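Ferric enterobactin receptor PIRA (Pseudomonas aeruginosa, PDB 5FP2) probably takes up ferric siderophores such as enterobactin across the outer membrane as a TonB-dependent receptor. Local coordinates at residues 52-57 against 172-177; 125-130 against 204-209. All coordinates share one frame; numbering follows the deposited sequence.

Interaction 1 (52-57 against 172-177)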
ATOM      1  N   PRO A  52       5.764 -14.300   6.897  1.00125.11           N
ATOM      2  CA  PRO A  52       4.499 -13.963   7.517  1.00124.25           C
ATOM      3  C   PRO A  52       4.604 -12.810   8.489  1.00124.46           C
ATOM      4  O   PRO A  52       5.292 -12.940   9.481  1.00127.01           O
ATOM      5  CB  PRO A  52       4.157 -15.234   8.302  1.00126.89           C
ATOM      6  CG  PRO A  52       5.448 -15.941   8.498  1.00129.42           C
ATOM      7  CD  PRO A  52       6.170 -15.677   7.217  1.00127.99           C
ATOM      8  N   PRO A  53       3.806 -11.753   8.305  1.00122.41           N
ATOM      9  CA  PRO A  53       3.737 -10.723   9.333  1.00123.27           C
ATOM     10  C   PRO A  53       3.137 -11.204  10.637  1.00126.06           C
ATOM     11  O   PRO A  53       2.504 -12.252  10.679  1.00126.84           O
ATOM     12  CB  PRO A  53       2.834  -9.656   8.718  1.00120.76           C
ATOM     13  CG  PRO A  53       2.693 -10.019   7.278  1.00118.57           C
ATOM     14  CD  PRO A  53       2.867 -11.498   7.207  1.00119.88           C
ATOM     15  N   VAL A  54       3.333 -10.434  11.700  1.00128.05           N
ATOM     16  CA  VAL A  54       2.691 -10.738  12.968  1.00131.32           C
ATOM     17  C   VAL A  54       1.290 -10.117  13.054  1.00130.80           C
ATOM     18  O   VAL A  54       0.358 -10.772  13.506  1.00132.55           O
ATOM     19  CB  VAL A  54       3.590 -10.363  14.172  1.00134.98           C
ATOM     20  CG1 VAL A  54       2.795 -10.349  15.468  1.00138.76           C
ATOM     21  CG2 VAL A  54       4.703 -11.386  14.295  1.00136.86           C
ATOM     22  N   ASN A  55       1.135  -8.890  12.564  1.00128.69           N
ATOM     23  CA  ASN A  55      -0.144  -8.193  12.616  1.00128.60           C
ATOM     24  C   ASN A  55      -0.600  -7.749  11.241  1.00124.88           C
ATOM     25  O   ASN A  55      -1.617  -8.234  10.751  1.00124.28           O
ATOM     26  CB  ASN A  55      -0.076  -6.981  13.537  1.00130.87           C
ATOM     27  CG  ASN A  55       0.248  -7.357  14.966  1.00135.48           C
ATOM     28  OD1 ASN A  55       0.118  -8.518  15.360  1.00137.22           O
ATOM     29  ND2 ASN A  55       0.689  -6.380  15.752  1.00137.94           N
ATOM     30  N   ASP A  56       0.118  -6.800  10.638  1.00122.91           N
ATOM     31  CA  ASP A  56      -0.308  -6.210   9.363  1.00119.94           C
ATOM     32  C   ASP A  56       0.791  -6.241   8.332  1.00117.79           C
ATOM     33  O   ASP A  56       1.880  -6.709   8.621  1.00118.64           O
ATOM     34  CB  ASP A  56      -0.806  -4.763   9.532  1.00120.19           C
ATOM     35  CG  ASP A  56       0.044  -3.966  10.481  1.00122.16           C
ATOM     36  OD1 ASP A  56       0.877  -4.609  11.171  1.00123.80           O
ATOM     37  OD2 ASP A  56      -0.179  -2.735  10.592  1.00122.61           O
ATOM     38  N   LEU A  57       0.484  -5.753   7.131  1.00115.55           N
ATOM     39  CA  LEU A  57       1.402  -5.831   6.004  1.00113.97           C
ATOM     40  C   LEU A  57       2.474  -4.727   6.073  1.00114.09           C
ATOM     41  O   LEU A  57       3.475  -4.752   5.348  1.00113.66           O
ATOM     42  CB  LEU A  57       0.618  -5.783   4.678  1.00112.28           C
ATOM     43  CG  LEU A  57      -0.360  -6.952   4.483  1.00112.62           C
ATOM     44  CD1 LEU A  57      -1.492  -6.592   3.522  1.00111.89           C
ATOM     45  CD2 LEU A  57       0.337  -8.228   4.013  1.00112.87           C
ATOM     46  N   PHE A 172      -1.648 -18.619  12.278  1.00108.40           N
ATOM     47  CA  PHE A 172      -0.356 -18.054  12.626  1.00109.01           C
ATOM     48  C   PHE A 172      -0.368 -17.626  14.077  1.00109.51           C
ATOM     49  O   PHE A 172      -1.361 -17.071  14.562  1.00108.95           O
ATOM     50  CB  PHE A 172      -0.064 -16.841  11.753  1.00108.03           C
ATOM     51  CG  PHE A 172       1.186 -16.108  12.136  1.00109.30           C
ATOM     52  CD1 PHE A 172       1.169 -15.160  13.141  1.00109.42           C
ATOM     53  CD2 PHE A 172       2.370 -16.365  11.483  1.00111.07           C
ATOM     54  CE1 PHE A 172       2.309 -14.462  13.477  1.00111.07           C
ATOM     55  CE2 PHE A 172       3.534 -15.687  11.824  1.00112.89           C
ATOM     56  CZ  PHE A 172       3.502 -14.717  12.811  1.00112.78           C
ATOM     57  N   THR A 173       0.759 -17.827  14.748  1.00111.05           N
ATOM     58  CA  THR A 173       0.863 -17.472  16.145  1.00111.99           C
ATOM     59  C   THR A 173       2.300 -17.059  16.453  1.00113.24           C
ATOM     60  O   THR A 173       3.263 -17.738  16.094  1.00114.52           O
ATOM     61  CB  THR A 173       0.409 -18.635  17.043  1.00113.65           C
ATOM     62  OG1 THR A 173       0.803 -18.382  18.392  1.00115.20           O
ATOM     63  CG2 THR A 173       1.016 -19.943  16.578  1.00115.16           C
ATOM     64  N   ASN A 174       2.431 -15.881  17.043  1.00113.40           N
ATOM     65  CA  ASN A 174       3.709 -15.336  17.407  1.00115.04           C
ATOM     66  C   ASN A 174       3.770 -15.207  18.911  1.00116.47           C
ATOM     67  O   ASN A 174       2.988 -14.471  19.499  1.00116.50           O
ATOM     68  CB  ASN A 174       3.850 -13.963  16.763  1.00114.97           C
ATOM     69  CG  ASN A 174       5.024 -13.189  17.296  1.00117.39           C
ATOM     70  OD1 ASN A 174       6.160 -13.468  16.943  1.00118.95           O
ATOM     71  ND2 ASN A 174       4.759 -12.212  18.150  1.00118.36           N
ATOM     72  N   ILE A 175       4.730 -15.883  19.531  1.00118.21           N
ATOM     73  CA  ILE A 175       4.909 -15.810  20.981  1.00120.01           C
ATOM     74  C   ILE A 175       6.236 -15.137  21.360  1.00121.97           C
ATOM     75  O   ILE A 175       7.314 -15.709  21.167  1.00123.27           O
ATOM     76  CB  ILE A 175       4.848 -17.214  21.610  1.00121.23           C
ATOM     77  CG1 ILE A 175       3.483 -17.869  21.333  1.00120.20           C
ATOM     78  CG2 ILE A 175       5.109 -17.133  23.106  1.00123.54           C
ATOM     79  CD1 ILE A 175       3.572 -19.327  20.945  1.00121.14           C
ATOM     80  N   PRO A 176       6.160 -13.913  21.905  1.00122.85           N
ATOM     81  CA  PRO A 176       7.307 -13.232  22.499  1.00125.43           C
ATOM     82  C   PRO A 176       7.959 -14.074  23.571  1.00127.20           C
ATOM     83  O   PRO A 176       7.270 -14.666  24.384  1.00127.25           O
ATOM     84  CB  PRO A 176       6.681 -12.000  23.148  1.00126.52           C
ATOM     85  CG  PRO A 176       5.452 -11.730  22.359  1.00124.35           C
ATOM     86  CD  PRO A 176       4.954 -13.067  21.895  1.00122.01           C
ATOM     87  N   GLU A 177       9.284 -14.045  23.633  1.00129.30           N
ATOM     88  CA  GLU A 177      10.020 -14.729  24.693  1.00131.52           C
ATOM     89  C   GLU A 177       9.864 -14.063  26.045  1.00133.32           C
ATOM     90  O   GLU A 177       9.879 -14.727  27.074  1.00134.66           O
ATOM     91  CB  GLU A 177      11.493 -14.791  24.348  1.00133.86           C
ATOM     92  CG  GLU A 177      12.308 -15.604  25.332  1.00136.39           C
ATOM     93  CD  GLU A 177      13.786 -15.595  24.994  1.00139.43           C
ATOM     94  OE1 GLU A 177      14.186 -16.315  24.042  1.00139.83           O
ATOM     95  OE2 GLU A 177      14.535 -14.836  25.647  1.00141.97           O
TER
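V54 and N174 mark the closest backbone approach, with CA atoms 6.5 Å apart, where the irregular loop 52-57 of the plug passes the C-terminal end of strand 166-176 on the inside of the barrel wall. Two side chains of the strand, F172 and N174, reach inward, and both have CG anti to the backbone N (chi1 174° for F172). The F172 ring is the main receiving surface. The carbonyl O of P53 sits over one face, 3.4 Å above the ring plane and displaced toward the rim, with CZ as the nearest ring atom. P52 crosses the phenyl group at about a right angle, bringing CB to 3.6 Å from F172 CE2, and V54 approaches obliquely on the CE1 side, its CA 3.8 Å from that atom. The branched end of V54 then bridges from ring to amide: CG2 lies 3.8 Å from F172 CZ and 3.5 Å from N174 CG, while CG1 rests 3.8 Å from N174 ND2. V54 and N174 cross at about a right angle, with both methyls against the carboxamide. Three backbone polar atoms of the loop have partners outside the two segments. P53 O accepts a hydrogen bond from R186 on the adjoining strand 184-194, and the E59 carboxylate of helix 58-61 takes the N-H groups of V54 and N55. On the strand's other flank, F172 touches S712, and N174 touches A708 and Y710, of strand 708-716, where the barrel closes. Between the two segments the contact is thus apolar packing plus a carbonyl set over a ring, without hydrogen bonds, and R186 supplies a polar tie from plug to barrel beside it.

Interaction 2 (125-130 against 204-209)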
ATOM      1  N   TRP A 125      -5.406  -4.731   6.857  1.00118.61           N
ATOM      2  CA  TRP A 125      -6.358  -4.406   5.780  1.00118.17           C
ATOM      3  C   TRP A 125      -6.874  -5.702   5.152  1.00118.31           C
ATOM      4  O   TRP A 125      -8.093  -5.988   5.143  1.00120.37           O
ATOM      5  CB  TRP A 125      -5.641  -3.572   4.684  1.00115.71           C
ATOM      6  CG  TRP A 125      -5.010  -2.266   5.152  1.00115.62           C
ATOM      7  CD1 TRP A 125      -5.567  -1.012   5.090  1.00116.48           C
ATOM      8  CD2 TRP A 125      -3.725  -2.100   5.761  1.00115.18           C
ATOM      9  NE1 TRP A 125      -4.702  -0.082   5.615  1.00116.53           N
ATOM     10  CE2 TRP A 125      -3.547  -0.713   6.004  1.00115.74           C
ATOM     11  CE3 TRP A 125      -2.705  -2.986   6.135  1.00114.83           C
ATOM     12  CZ2 TRP A 125      -2.358  -0.182   6.574  1.00115.96           C
ATOM     13  CZ3 TRP A 125      -1.512  -2.447   6.686  1.00115.07           C
ATOM     14  CH2 TRP A 125      -1.367  -1.065   6.917  1.00115.69           C
ATOM     15  N   VAL A 126      -5.911  -6.484   4.661  1.00116.63           N
ATOM     16  CA  VAL A 126      -6.159  -7.723   3.940  1.00116.79           C
ATOM     17  C   VAL A 126      -5.324  -8.809   4.600  1.00117.07           C
ATOM     18  O   VAL A 126      -4.141  -8.601   4.872  1.00116.00           O
ATOM     19  CB  VAL A 126      -5.760  -7.586   2.457  1.00115.08           C
ATOM     20  CG1 VAL A 126      -6.024  -8.881   1.704  1.00115.90           C
ATOM     21  CG2 VAL A 126      -6.511  -6.428   1.816  1.00115.12           C
ATOM     22  N   PRO A 127      -5.965  -9.915   4.998  1.00119.10           N
ATOM     23  CA  PRO A 127      -5.172 -11.041   5.425  1.00119.60           C
ATOM     24  C   PRO A 127      -3.942 -11.210   4.548  1.00117.61           C
ATOM     25  O   PRO A 127      -4.075 -11.324   3.335  1.00116.86           O
ATOM     26  CB  PRO A 127      -6.125 -12.219   5.228  1.00121.70           C
ATOM     27  CG  PRO A 127      -7.522 -11.635   5.230  1.00123.14           C
ATOM     28  CD  PRO A 127      -7.388 -10.129   5.303  1.00121.66           C
ATOM     29  N   PRO A 128      -2.750 -11.247   5.155  1.00117.38           N
ATOM     30  CA  PRO A 128      -1.558 -11.413   4.338  1.00116.17           C
ATOM     31  C   PRO A 128      -1.725 -12.552   3.354  1.00116.77           C
ATOM     32  O   PRO A 128      -1.529 -12.383   2.154  1.00115.92           O
ATOM     33  CB  PRO A 128      -0.467 -11.741   5.362  1.00117.21           C
ATOM     34  CG  PRO A 128      -0.936 -11.086   6.620  1.00118.21           C
ATOM     35  CD  PRO A 128      -2.442 -11.159   6.591  1.00118.88           C
ATOM     36  N   GLU A 129      -2.097 -13.708   3.872  1.00118.71           N
ATOM     37  CA  GLU A 129      -2.013 -14.936   3.105  1.00119.93           C
ATOM     38  C   GLU A 129      -3.033 -14.941   1.965  1.00120.04           C
ATOM     39  O   GLU A 129      -3.050 -15.859   1.136  1.00121.37           O
ATOM     40  CB  GLU A 129      -2.235 -16.135   4.028  1.00122.43           C
ATOM     41  CG  GLU A 129      -1.043 -16.473   4.918  1.00123.24           C
ATOM     42  CD  GLU A 129      -0.917 -15.627   6.187  1.00123.16           C
ATOM     43  OE1 GLU A 129      -1.889 -14.976   6.620  1.00123.08           O
ATOM     44  OE2 GLU A 129       0.200 -15.587   6.746  1.00123.66           O
ATOM     45  N   GLU A 130      -3.902 -13.930   1.943  1.00119.18           N
ATOM     46  CA  GLU A 130      -4.879 -13.760   0.884  1.00119.63           C
ATOM     47  C   GLU A 130      -4.378 -12.801  -0.188  1.00117.94           C
ATOM     48  O   GLU A 130      -4.936 -12.761  -1.267  1.00118.70           O
ATOM     49  CB  GLU A 130      -6.188 -13.237   1.478  1.00120.49           C
ATOM     50  CG  GLU A 130      -7.313 -12.957   0.467  1.00121.54           C
ATOM     51  CD  GLU A 130      -7.776 -14.175  -0.319  1.00123.96           C
ATOM     52  OE1 GLU A 130      -7.222 -15.286  -0.100  1.00124.77           O
ATOM     53  OE2 GLU A 130      -8.635 -13.994  -1.217  1.00125.36           O
ATOM     54  N   TYR A 204     -13.054 -14.059   1.537  1.00100.00           N
ATOM     55  CA  TYR A 204     -11.919 -14.139   2.472  1.00 99.85           C
ATOM     56  C   TYR A 204     -12.138 -13.349   3.760  1.00100.57           C
ATOM     57  O   TYR A 204     -12.946 -12.416   3.824  1.00101.43           O
ATOM     58  CB  TYR A 204     -10.650 -13.640   1.812  1.00 99.64           C
ATOM     59  CG  TYR A 204     -10.625 -12.151   1.545  1.00100.22           C
ATOM     60  CD1 TYR A 204     -10.628 -11.245   2.585  1.00100.98           C
ATOM     61  CD2 TYR A 204     -10.470 -11.659   0.254  1.00100.74           C
ATOM     62  CE1 TYR A 204     -10.531  -9.885   2.349  1.00102.42           C
ATOM     63  CE2 TYR A 204     -10.441 -10.301  -0.003  1.00102.10           C
ATOM     64  CZ  TYR A 204     -10.447  -9.414   1.054  1.00103.04           C
ATOM     65  OH  TYR A 204     -10.379  -8.052   0.834  1.00105.29           O
ATOM     66  N   GLY A 205     -11.490 -13.790   4.828  1.00100.78           N
ATOM     67  CA  GLY A 205     -11.880 -13.314   6.146  1.00102.11           C
ATOM     68  C   GLY A 205     -10.869 -13.749   7.164  1.00102.24           C
ATOM     69  O   GLY A 205      -9.921 -14.490   6.821  1.00101.40           O
ATOM     70  N   SER A 206     -10.898 -13.102   8.324  1.00103.63           N
ATOM     71  CA  SER A 206      -9.778 -13.215   9.249  1.00103.82           C
ATOM     72  C   SER A 206     -10.191 -12.840  10.663  1.00106.12           C
ATOM     73  O   SER A 206     -11.086 -12.020  10.881  1.00107.85           O
ATOM     74  CB  SER A 206      -8.586 -12.365   8.786  1.00103.16           C
ATOM     75  OG  SER A 206      -8.764 -11.000   9.130  1.00104.69           O
ATOM     76  N   ALA A 207      -9.511 -13.449  11.617  1.00106.64           N
ATOM     77  CA  ALA A 207      -9.760 -13.197  13.020  1.00109.26           C
ATOM     78  C   ALA A 207      -8.419 -13.193  13.747  1.00109.14           C
ATOM     79  O   ALA A 207      -7.559 -14.028  13.473  1.00107.74           O
ATOM     80  CB  ALA A 207     -10.675 -14.275  13.575  1.00111.19           C
ATOM     81  N   ASN A 208      -8.224 -12.201  14.608  1.00111.05           N
ATOM     82  CA  ASN A 208      -6.889 -11.761  15.020  1.00110.99           C
ATOM     83  C   ASN A 208      -6.923 -11.307  16.462  1.00114.13           C
ATOM     84  O   ASN A 208      -7.682 -10.418  16.824  1.00116.66           O
ATOM     85  CB  ASN A 208      -6.444 -10.592  14.159  1.00110.52           C
ATOM     86  CG  ASN A 208      -6.168 -11.002  12.727  1.00107.91           C
ATOM     87  OD1 ASN A 208      -6.471 -12.127  12.312  1.00106.45           O
ATOM     88  ND2 ASN A 208      -5.528 -10.102  11.975  1.00108.02           N
ATOM     89  N   LYS A 209      -6.137 -11.940  17.308  1.00114.53           N
ATOM     90  CA  LYS A 209      -6.230 -11.679  18.732  1.00117.90           C
ATOM     91  C   LYS A 209      -4.821 -11.359  19.190  1.00117.93           C
ATOM     92  O   LYS A 209      -3.865 -11.924  18.660  1.00115.65           O
ATOM     93  CB  LYS A 209      -6.792 -12.910  19.432  1.00119.27           C
ATOM     94  CG  LYS A 209      -7.186 -12.716  20.886  1.00123.70           C
ATOM     95  CD  LYS A 209      -8.339 -13.643  21.275  1.00126.30           C
ATOM     96  CE  LYS A 209      -9.488 -13.597  20.256  1.00125.53           C
ATOM     97  NZ  LYS A 209     -10.845 -13.894  20.803  1.00130.02           N
TER
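E130 and P127 both pack on Y204, the bent glutamate chain crossing the tyrosine side chain at about a right angle. E130 CG lies 3.4 Å from Y204 CD2, and E130 OE2 comes to 3.3 Å from the same ring carbon in an oblique approach, the carboxylate and ring planes being 49° apart. The carboxyl carbon, E130 CD, meets the root of the tyrosine, 3.6 Å from Y204 CB. At the other ortho carbon of the ring, Y204 CD1 is 4.1 Å from P127 CG, and the phenol oxygen is loosely approached by V126 CG2. P127 presses the tip of its pyrrolidine ring onto the strand as well, with CG 3.8 Å from S206 CB, so Y204 and S206, two inward-facing residues separated by G205, share this proline.

Around these groups, the turn 127-130 is drawn together by a hydrogen bond of 3.0 Å from E130 N to P127 O, which brings P127 and E130 to the wall side by side. Polar ends find partners on the flanking strands: E130 OE2 has a weak hydrogen bond to S190 on strand 184-194, and S206 OG has one to D239 on strand 235-247. E129, next to E130 in the turn, forms a salt bridge with R186. The turn leads straight into strand 131-138 of the plug's mixed sheet. Such a seam, in which a loop of the globular plug lies against inward-facing residues of the enclosing wall, belongs to the TonB-dependent receptor fold, a 22-stranded antiparallel barrel filled by its N-terminal domain.

From the N terminus, the chain first supplies both plug loops, 52-57 and then 125-130, before the first and third barrel strands, 166-176 and 199-210, provide the two partners in the same order. Interaction 1 closes a loop of 114 intervening residues and interaction 2 one of 73; because their segments alternate, the closures cross and neither nests inside the other. The plug loops also touch each other, L57 and P53 packing on P128 and D56 on W125, so the two loops pack together within the plug. Strand 184-194 runs between the two wall strands, and its R186 serves both regions. Together the contacts tie the plug to the first three barrel strands.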